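Local coordinates for diaminopimelate decarboxylase (Helicobacter pylori, PDB 2QGH), which catalyses the pyridoxal-phosphate-dependent decarboxylation of meso-diaminopimelate to L-lysine, the last step of bacterial lysine biosynthesis, at residues E25-T30 with F35-F40; S320-K325 with S380-Q385. One frame throughout, in Å; residues are numbered along the deposited sequence.

Contact 1 of 2, residues E25-T30 with F35-F40; sequences EELFQT and FYLYDF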
ATOM      1  N   GLU A  25       3.082  -0.966 -30.951  1.00 47.51           N
ATOM      2  CA  GLU A  25       4.428  -1.343 -31.363  1.00 45.78           C
ATOM      3  C   GLU A  25       5.480  -0.264 -31.160  1.00 44.00           C
ATOM      4  O   GLU A  25       6.557  -0.542 -30.625  1.00 42.37           O
ATOM      5  CB  GLU A  25       4.430  -1.813 -32.815  1.00 48.79           C
ATOM      6  CG  GLU A  25       3.677  -3.117 -33.006  1.00 52.76           C
ATOM      7  CD  GLU A  25       3.982  -4.121 -31.905  1.00 55.80           C
ATOM      8  OE1 GLU A  25       5.150  -4.560 -31.803  1.00 56.57           O
ATOM      9  OE2 GLU A  25       3.051  -4.464 -31.135  1.00 57.73           O
ATOM     10  N   GLU A  26       5.187   0.961 -31.581  1.00 41.73           N
ATOM     11  CA  GLU A  26       6.155   2.034 -31.396  1.00 39.83           C
ATOM     12  C   GLU A  26       6.369   2.208 -29.900  1.00 38.41           C
ATOM     13  O   GLU A  26       7.492   2.421 -29.435  1.00 38.02           O
ATOM     14  CB  GLU A  26       5.650   3.355 -31.987  1.00 40.29           C
ATOM     15  CG  GLU A  26       6.675   4.484 -31.864  1.00 42.30           C
ATOM     16  CD  GLU A  26       6.160   5.827 -32.346  1.00 43.45           C
ATOM     17  OE1 GLU A  26       5.560   5.873 -33.443  1.00 44.72           O
ATOM     18  OE2 GLU A  26       6.370   6.836 -31.633  1.00 42.07           O
ATOM     19  N   LEU A  27       5.273   2.095 -29.158  1.00 35.77           N
ATOM     20  CA  LEU A  27       5.286   2.254 -27.715  1.00 33.88           C
ATOM     21  C   LEU A  27       6.216   1.255 -27.026  1.00 32.54           C
ATOM     22  O   LEU A  27       7.136   1.646 -26.308  1.00 30.14           O
ATOM     23  CB  LEU A  27       3.858   2.112 -27.178  1.00 32.94           C
ATOM     24  CG  LEU A  27       3.573   2.669 -25.780  1.00 34.65           C
ATOM     25  CD1 LEU A  27       4.046   4.112 -25.690  1.00 34.76           C
ATOM     26  CD2 LEU A  27       2.083   2.587 -25.492  1.00 34.05           C
ATOM     27  N   PHE A  28       5.980  -0.031 -27.258  1.00 31.38           N
ATOM     28  CA  PHE A  28       6.793  -1.077 -26.646  1.00 30.88           C
ATOM     29  C   PHE A  28       8.256  -1.049 -27.083  1.00 30.94           C
ATOM     30  O   PHE A  28       9.113  -1.713 -26.487  1.00 30.46           O
ATOM     31  CB  PHE A  28       6.177  -2.439 -26.954  1.00 29.90           C
ATOM     32  CG  PHE A  28       4.874  -2.681 -26.249  1.00 31.50           C
ATOM     33  CD1 PHE A  28       3.926  -3.542 -26.785  1.00 31.38           C
ATOM     34  CD2 PHE A  28       4.596  -2.047 -25.040  1.00 30.84           C
ATOM     35  CE1 PHE A  28       2.717  -3.770 -26.132  1.00 31.03           C
ATOM     36  CE2 PHE A  28       3.394  -2.268 -24.378  1.00 30.89           C
ATOM     37  CZ  PHE A  28       2.450  -3.133 -24.926  1.00 31.80           C
ATOM     38  N   GLN A  29       8.545  -0.271 -28.119  1.00 29.12           N
ATOM     39  CA  GLN A  29       9.905  -0.178 -28.616  1.00 28.74           C
ATOM     40  C   GLN A  29      10.717   0.852 -27.838  1.00 28.47           C
ATOM     41  O   GLN A  29      11.923   0.681 -27.650  1.00 28.75           O
ATOM     42  CB  GLN A  29       9.903   0.188 -30.107  1.00 28.89           C
ATOM     43  CG  GLN A  29      11.293   0.243 -30.730  1.00 28.93           C
ATOM     44  CD  GLN A  29      11.967  -1.114 -30.763  1.00 28.85           C
ATOM     45  OE1 GLN A  29      11.606  -1.979 -31.559  1.00 29.25           O
ATOM     46  NE2 GLN A  29      12.942  -1.311 -29.887  1.00 32.72           N
ATOM     47  N   THR A  30      10.056   1.917 -27.388  1.00 27.92           N
ATOM     48  CA  THR A  30      10.735   2.982 -26.655  1.00 28.64           C
ATOM     49  C   THR A  30      10.453   3.015 -25.158  1.00 28.30           C
ATOM     50  O   THR A  30      11.016   3.842 -24.447  1.00 29.92           O
ATOM     51  CB  THR A  30      10.406   4.387 -27.253  1.00 29.70           C
ATOM     52  OG1 THR A  30       8.987   4.598 -27.266  1.00 29.84           O
ATOM     53  CG2 THR A  30      10.939   4.496 -28.679  1.00 28.49           C
ATOM     54  N   PHE A  35       3.979  -0.253 -16.922  1.00 17.77           N
ATOM     55  CA  PHE A  35       3.758   1.172 -16.785  1.00 17.81           C
ATOM     56  C   PHE A  35       2.293   1.535 -16.838  1.00 17.64           C
ATOM     57  O   PHE A  35       1.453   0.729 -17.222  1.00 20.79           O
ATOM     58  CB  PHE A  35       4.524   1.951 -17.858  1.00 19.04           C
ATOM     59  CG  PHE A  35       4.230   1.517 -19.276  1.00 20.08           C
ATOM     60  CD1 PHE A  35       5.072   0.625 -19.935  1.00 18.98           C
ATOM     61  CD2 PHE A  35       3.142   2.043 -19.969  1.00 18.52           C
ATOM     62  CE1 PHE A  35       4.838   0.265 -21.266  1.00 19.58           C
ATOM     63  CE2 PHE A  35       2.902   1.692 -21.299  1.00 19.81           C
ATOM     64  CZ  PHE A  35       3.752   0.801 -21.950  1.00 19.19           C
ATOM     65  N   TYR A  36       1.985   2.747 -16.409  1.00 17.58           N
ATOM     66  CA  TYR A  36       0.623   3.228 -16.459  1.00 18.35           C
ATOM     67  C   TYR A  36       0.469   4.042 -17.745  1.00 19.04           C
ATOM     68  O   TYR A  36       1.352   4.825 -18.095  1.00 20.37           O
ATOM     69  CB  TYR A  36       0.333   4.105 -15.240  1.00 19.76           C
ATOM     70  CG  TYR A  36       0.006   3.327 -13.982  1.00 20.05           C
ATOM     71  CD1 TYR A  36      -1.252   2.758 -13.806  1.00 20.08           C
ATOM     72  CD2 TYR A  36       0.945   3.174 -12.963  1.00 20.63           C
ATOM     73  CE1 TYR A  36      -1.576   2.061 -12.649  1.00 19.73           C
ATOM     74  CE2 TYR A  36       0.631   2.473 -11.796  1.00 21.11           C
ATOM     75  CZ  TYR A  36      -0.634   1.924 -11.648  1.00 19.98           C
ATOM     76  OH  TYR A  36      -0.972   1.260 -10.495  1.00 20.76           O
ATOM     77  N   LEU A  37      -0.638   3.838 -18.452  1.00 19.58           N
ATOM     78  CA  LEU A  37      -0.920   4.576 -19.686  1.00 21.06           C
ATOM     79  C   LEU A  37      -2.297   5.232 -19.561  1.00 21.94           C
ATOM     80  O   LEU A  37      -3.294   4.553 -19.286  1.00 22.14           O
ATOM     81  CB  LEU A  37      -0.908   3.635 -20.897  1.00 20.80           C
ATOM     82  CG  LEU A  37      -1.110   4.271 -22.279  1.00 19.58           C
ATOM     83  CD1 LEU A  37       0.013   5.252 -22.576  1.00 19.57           C
ATOM     84  CD2 LEU A  37      -1.154   3.173 -23.336  1.00 18.12           C
ATOM     85  N   TYR A  38      -2.349   6.546 -19.767  1.00 23.39           N
ATOM     86  CA  TYR A  38      -3.603   7.285 -19.648  1.00 24.41           C
ATOM     87  C   TYR A  38      -4.108   7.916 -20.937  1.00 25.13           C
ATOM     88  O   TYR A  38      -3.382   8.666 -21.594  1.00 26.16           O
ATOM     89  CB  TYR A  38      -3.471   8.405 -18.611  1.00 23.40           C
ATOM     90  CG  TYR A  38      -3.070   7.944 -17.230  1.00 24.96           C
ATOM     91  CD1 TYR A  38      -1.731   7.733 -16.900  1.00 23.31           C
ATOM     92  CD2 TYR A  38      -4.038   7.695 -16.257  1.00 22.87           C
ATOM     93  CE1 TYR A  38      -1.370   7.284 -15.632  1.00 22.24           C
ATOM     94  CE2 TYR A  38      -3.690   7.244 -14.999  1.00 22.67           C
ATOM     95  CZ  TYR A  38      -2.358   7.039 -14.688  1.00 22.15           C
ATOM     96  OH  TYR A  38      -2.033   6.576 -13.434  1.00 20.63           O
ATOM     97  N   ASP A  39      -5.357   7.613 -21.287  1.00 25.42           N
ATOM     98  CA  ASP A  39      -5.991   8.201 -22.467  1.00 24.79           C
ATOM     99  C   ASP A  39      -6.603   9.477 -21.905  1.00 22.97           C
ATOM    100  O   ASP A  39      -7.661   9.441 -21.285  1.00 21.97           O
ATOM    101  CB  ASP A  39      -7.111   7.309 -23.001  1.00 23.25           C
ATOM    102  CG  ASP A  39      -7.665   7.805 -24.331  1.00 26.36           C
ATOM    103  OD1 ASP A  39      -7.665   9.035 -24.570  1.00 25.55           O
ATOM    104  OD2 ASP A  39      -8.111   6.963 -25.136  1.00 27.44           O
ATOM    105  N   PHE A  40      -5.930  10.599 -22.112  1.00 23.32           N
ATOM    106  CA  PHE A  40      -6.395  11.864 -21.578  1.00 22.62           C
ATOM    107  C   PHE A  40      -7.773  12.336 -22.055  1.00 25.75           C
ATOM    108  O   PHE A  40      -8.492  13.008 -21.302  1.00 25.02           O
ATOM    109  CB  PHE A  40      -5.321  12.930 -21.820  1.00 21.65           C
ATOM    110  CG  PHE A  40      -4.325  13.062 -20.682  1.00 21.57           C
ATOM    111  CD1 PHE A  40      -4.092  12.005 -19.806  1.00 20.40           C
ATOM    112  CD2 PHE A  40      -3.602  14.240 -20.502  1.00 22.90           C
ATOM    113  CE1 PHE A  40      -3.157  12.115 -18.772  1.00 17.02           C
ATOM    114  CE2 PHE A  40      -2.661  14.358 -19.466  1.00 19.42           C
ATOM    115  CZ  PHE A  40      -2.444  13.289 -18.605  1.00 18.59           C
TER
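F35, the first residue of the strand, meets the short N-terminal helix through the far end of its ring: CZ lies 3.9 Å from CE2 of F28 and 4.3 Å from CG of L27. Its CG is tucked between the backbone N and the carbonyl carbon (chi1 55°), and from there the ring reaches out toward the helix. On the F28 side the contact is made at the ring edge, with F35 CZ close to the plane of the F28 ring. The two aromatic side chains cross at about a right angle, in an apolar contact between F28 CE2 and F35 CZ. Y36 turns to the other face of the strand, where its OH is hydrogen-bonded to the carbonyl oxygen of D315. Two residues on from F35, L37 again faces the helix. It extends tip to tip with L27, their CD2 methyls 3.9 Å apart. Y38 points to the same face as Y36, and its OH is hydrogen-bonded to E394. D39 ends the strand as the N-cap of helix 40-52. The helix runs roughly antiparallel to the strand, at 145° between their directions, and the axes of helix 25-30 and strand 35-39 approach to 12.5 Å, so side chains alone bridge the gap. Strand 35-39 lies between strands 289-299 and 393-397 in the mixed sheet of the chain. Helix 24-30 packs against this sheet through L27 and F28; L27 also touches I402 of strand 402-406, while the F28 ring has a cation-pi partner in K369.

Contact 2 of 2, residues S320-K325 with S380-Q385; sequences SLYHAK and SSMASQ. With LYS (lysine), chain C.
Chi1 of -60° in M382 and -44° in Y322 sets each CG anti to its own carbonyl carbon, and the two side chains then come at each other from opposite directions. M382 runs straight at chi2 and bends at chi3 (90°), which brings its CE methyl to 3.2 Å from Y322 OH and 3.6 Å from CD1 of L321. The sulfur lies at the edge of the tyrosine ring, near its plane, with SD 4.3 Å from CE2 of Y322. L321 and M382 cross at about a right angle, and CB of L321 sits over the rim of one face of the Y322 ring. The opposite face is turned to the bound lysine: OXT of the ligand stands 4.1 Å above the ring plane, again toward the rim, and the ligand O comes to 3.1 Å from CE2 of Y322. At the far end of the ring, the ligand N donates a hydrogen bond of 3.0 Å to Y322 OH. That hydroxyl is also hydrogen-bonded to E350 of the second subunit, whose other carboxylate oxygen bonds the lysine too, so Y322 and E350 of the second subunit both bind the lysine. M382 SD packs 3.6 Å from the same ligand N. R282 and R318 give the lysine further hydrogen bonds. Y322 and M382 form part of the pocket for lysine, the reaction product, in a PLP-dependent decarboxylase whose site is built at the dimer interface, as in other fold-type III enzymes.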
ATOM      1  N   SER A 320      -5.978  -6.732  -3.696  1.00 22.74           N
ATOM      2  CA  SER A 320      -5.722  -7.249  -2.352  1.00 22.86           C
ATOM      3  C   SER A 320      -6.432  -6.465  -1.244  1.00 21.36           C
ATOM      4  O   SER A 320      -6.990  -7.051  -0.314  1.00 21.48           O
ATOM      5  CB  SER A 320      -4.209  -7.288  -2.094  1.00 24.26           C
ATOM      6  OG  SER A 320      -3.585  -6.063  -2.466  1.00 25.76           O
ATOM      7  N   LEU A 321      -6.423  -5.141  -1.347  1.00 20.68           N
ATOM      8  CA  LEU A 321      -7.059  -4.292  -0.342  1.00 19.50           C
ATOM      9  C   LEU A 321      -8.580  -4.361  -0.328  1.00 19.35           C
ATOM     10  O   LEU A 321      -9.195  -4.350   0.737  1.00 20.33           O
ATOM     11  CB  LEU A 321      -6.655  -2.828  -0.538  1.00 18.39           C
ATOM     12  CG  LEU A 321      -6.009  -2.056   0.616  1.00 18.38           C
ATOM     13  CD1 LEU A 321      -6.222  -0.579   0.351  1.00 17.80           C
ATOM     14  CD2 LEU A 321      -6.604  -2.431   1.965  1.00 15.92           C
ATOM     15  N   TYR A 322      -9.197  -4.428  -1.499  1.00 18.66           N
ATOM     16  CA  TYR A 322     -10.656  -4.449  -1.554  1.00 20.58           C
ATOM     17  C   TYR A 322     -11.252  -5.655  -2.263  1.00 21.75           C
ATOM     18  O   TYR A 322     -12.466  -5.712  -2.457  1.00 21.52           O
ATOM     19  CB  TYR A 322     -11.155  -3.181  -2.252  1.00 17.55           C
ATOM     20  CG  TYR A 322     -10.454  -1.927  -1.790  1.00 15.31           C
ATOM     21  CD1 TYR A 322     -10.749  -1.351  -0.556  1.00 16.14           C
ATOM     22  CD2 TYR A 322      -9.471  -1.334  -2.575  1.00 15.56           C
ATOM     23  CE1 TYR A 322     -10.085  -0.210  -0.117  1.00 12.77           C
ATOM     24  CE2 TYR A 322      -8.797  -0.196  -2.147  1.00 16.31           C
ATOM     25  CZ  TYR A 322      -9.110   0.362  -0.916  1.00 15.17           C
ATOM     26  OH  TYR A 322      -8.438   1.484  -0.499  1.00 13.20           O
ATOM     27  N   HIS A 323     -10.413  -6.618  -2.638  1.00 23.66           N
ATOM     28  CA  HIS A 323     -10.884  -7.792  -3.365  1.00 25.68           C
ATOM     29  C   HIS A 323     -11.520  -7.310  -4.669  1.00 25.54           C
ATOM     30  O   HIS A 323     -12.485  -7.898  -5.157  1.00 24.85           O
ATOM     31  CB  HIS A 323     -11.922  -8.573  -2.553  1.00 28.75           C
ATOM     32  CG  HIS A 323     -11.366  -9.225  -1.326  1.00 35.39           C
ATOM     33  ND1 HIS A 323     -11.019  -8.515  -0.195  1.00 39.11           N
ATOM     34  CD2 HIS A 323     -11.080 -10.522  -1.058  1.00 36.85           C
ATOM     35  CE1 HIS A 323     -10.542  -9.347   0.715  1.00 39.55           C
ATOM     36  NE2 HIS A 323     -10.567 -10.570   0.216  1.00 38.61           N
ATOM     37  N   ALA A 324     -10.976  -6.231  -5.224  1.00 24.48           N
ATOM     38  CA  ALA A 324     -11.496  -5.664  -6.463  1.00 24.18           C
ATOM     39  C   ALA A 324     -11.050  -6.454  -7.689  1.00 25.51           C
ATOM     40  O   ALA A 324      -9.935  -6.975  -7.749  1.00 26.42           O
ATOM     41  CB  ALA A 324     -11.061  -4.218  -6.594  1.00 22.01           C
ATOM     42  N   LYS A 325     -11.934  -6.538  -8.671  1.00 26.19           N
ATOM     43  CA  LYS A 325     -11.633  -7.250  -9.897  1.00 26.48           C
ATOM     44  C   LYS A 325     -11.669  -6.296 -11.076  1.00 26.48           C
ATOM     45  O   LYS A 325     -12.729  -5.773 -11.429  1.00 27.71           O
ATOM     46  CB  LYS A 325     -12.646  -8.372 -10.122  1.00 28.00           C
ATOM     47  CG  LYS A 325     -12.704  -9.373  -8.984  1.00 31.52           C
ATOM     48  CD  LYS A 325     -13.825 -10.373  -9.175  1.00 34.30           C
ATOM     49  CE  LYS A 325     -13.938 -11.292  -7.969  1.00 37.64           C
ATOM     50  NZ  LYS A 325     -15.090 -12.230  -8.084  1.00 39.08           N
ATOM     51  N   SER A 380      -1.991   4.091  -9.181  1.00 14.68           N
ATOM     52  CA  SER A 380      -0.661   4.522  -8.783  1.00 16.93           C
ATOM     53  C   SER A 380      -0.632   5.426  -7.543  1.00 16.62           C
ATOM     54  O   SER A 380       0.421   5.621  -6.950  1.00 17.24           O
ATOM     55  CB  SER A 380       0.025   5.237  -9.945  1.00 16.73           C
ATOM     56  OG  SER A 380      -0.345   6.596  -9.972  1.00 18.55           O
ATOM     57  N   SER A 381      -1.772   5.980  -7.141  1.00 18.35           N
ATOM     58  CA  SER A 381      -1.790   6.852  -5.966  1.00 17.55           C
ATOM     59  C   SER A 381      -1.660   6.080  -4.650  1.00 16.00           C
ATOM     60  O   SER A 381      -1.359   6.666  -3.617  1.00 16.67           O
ATOM     61  CB  SER A 381      -3.058   7.708  -5.943  1.00 18.88           C
ATOM     62  OG  SER A 381      -4.204   6.918  -5.713  1.00 23.73           O
ATOM     63  N   MET A 382      -1.883   4.770  -4.685  1.00 16.46           N
ATOM     64  CA  MET A 382      -1.749   3.936  -3.484  1.00 15.06           C
ATOM     65  C   MET A 382      -0.551   3.001  -3.636  1.00 15.16           C
ATOM     66  O   MET A 382      -0.306   2.146  -2.774  1.00 14.75           O
ATOM     67  CB  MET A 382      -2.996   3.074  -3.261  1.00 14.82           C
ATOM     68  CG  MET A 382      -4.295   3.836  -3.085  1.00 16.08           C
ATOM     69  SD  MET A 382      -5.632   2.696  -2.624  1.00 17.62           S
ATOM     70  CE  MET A 382      -5.483   2.748  -0.829  1.00 13.69           C
ATOM     71  N   ALA A 383       0.180   3.166  -4.740  1.00 12.79           N
ATOM     72  CA  ALA A 383       1.341   2.336  -5.042  1.00 13.64           C
ATOM     73  C   ALA A 383       2.494   2.564  -4.067  1.00 13.61           C
ATOM     74  O   ALA A 383       2.682   3.670  -3.566  1.00 13.35           O
ATOM     75  CB  ALA A 383       1.809   2.593  -6.482  1.00 12.26           C
ATOM     76  N   SER A 384       3.263   1.507  -3.811  1.00 13.71           N
ATOM     77  CA  SER A 384       4.403   1.570  -2.898  1.00 14.48           C
ATOM     78  C   SER A 384       5.641   0.993  -3.572  1.00 15.78           C
ATOM     79  O   SER A 384       5.591   0.608  -4.741  1.00 17.20           O
ATOM     80  CB  SER A 384       4.124   0.754  -1.646  1.00 12.75           C
ATOM     81  OG  SER A 384       4.126  -0.628  -1.968  1.00 14.90           O
ATOM     82  N   GLN A 385       6.738   0.920  -2.818  1.00 15.75           N
ATOM     83  CA  GLN A 385       8.000   0.378  -3.313  1.00 16.14           C
ATOM     84  C   GLN A 385       8.298  -0.974  -2.659  1.00 15.39           C
ATOM     85  O   GLN A 385       9.438  -1.445  -2.650  1.00 12.46           O
ATOM     86  CB  GLN A 385       9.134   1.352  -3.015  1.00 17.81           C
ATOM     87  CG  GLN A 385       8.865   2.758  -3.506  1.00 24.46           C
ATOM     88  CD  GLN A 385       9.970   3.712  -3.118  1.00 27.37           C
ATOM     89  OE1 GLN A 385      10.303   3.845  -1.942  1.00 30.39           O
ATOM     90  NE2 GLN A 385      10.548   4.380  -4.105  1.00 28.80           N
TER
HETATM   91  N   LYS C 407      -9.001   3.879  -2.208  1.00 19.82           N
HETATM   92  CA  LYS C 407     -10.392   3.377  -2.439  1.00 22.77           C
HETATM   93  C   LYS C 407     -10.435   2.480  -3.676  1.00 23.07           C
HETATM   94  O   LYS C 407      -9.343   2.105  -4.147  1.00 24.45           O
HETATM   95  CB  LYS C 407     -11.356   4.566  -2.602  1.00 20.42           C
HETATM   96  CG  LYS C 407     -11.499   5.400  -1.338  1.00 18.80           C
HETATM   97  CD  LYS C 407     -12.145   6.748  -1.595  1.00 18.36           C
HETATM   98  CE  LYS C 407     -12.274   7.521  -0.284  1.00 19.60           C
HETATM   99  NZ  LYS C 407     -12.743   8.941  -0.433  1.00 20.66           N
HETATM  100  OXT LYS C 407     -11.545   2.162  -4.157  1.00 22.80           O

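How the contacts relate
From the N terminus, contact 1 comes first: only four residues separate helix 24-30 from strand 35-39, so it closes a short helix-to-strand connection at the edge of the chain. The chain then runs through the parallel eight-stranded barrel and back into the mixed sheet before contact 2 begins. Contact 2 closes a longer excursion, 54 residues between its segments, which includes several strands; it joins the end of helix 318-322 to the loop ahead of strand 393-397. The two are in series, neither nested nor crossed, with centres about 21 Å apart. They still meet: Y36 and Y38, on the far face of the contact 1 strand, pack against S380 of contact 2, linking the N-terminal strand to the lysine pocket's loop.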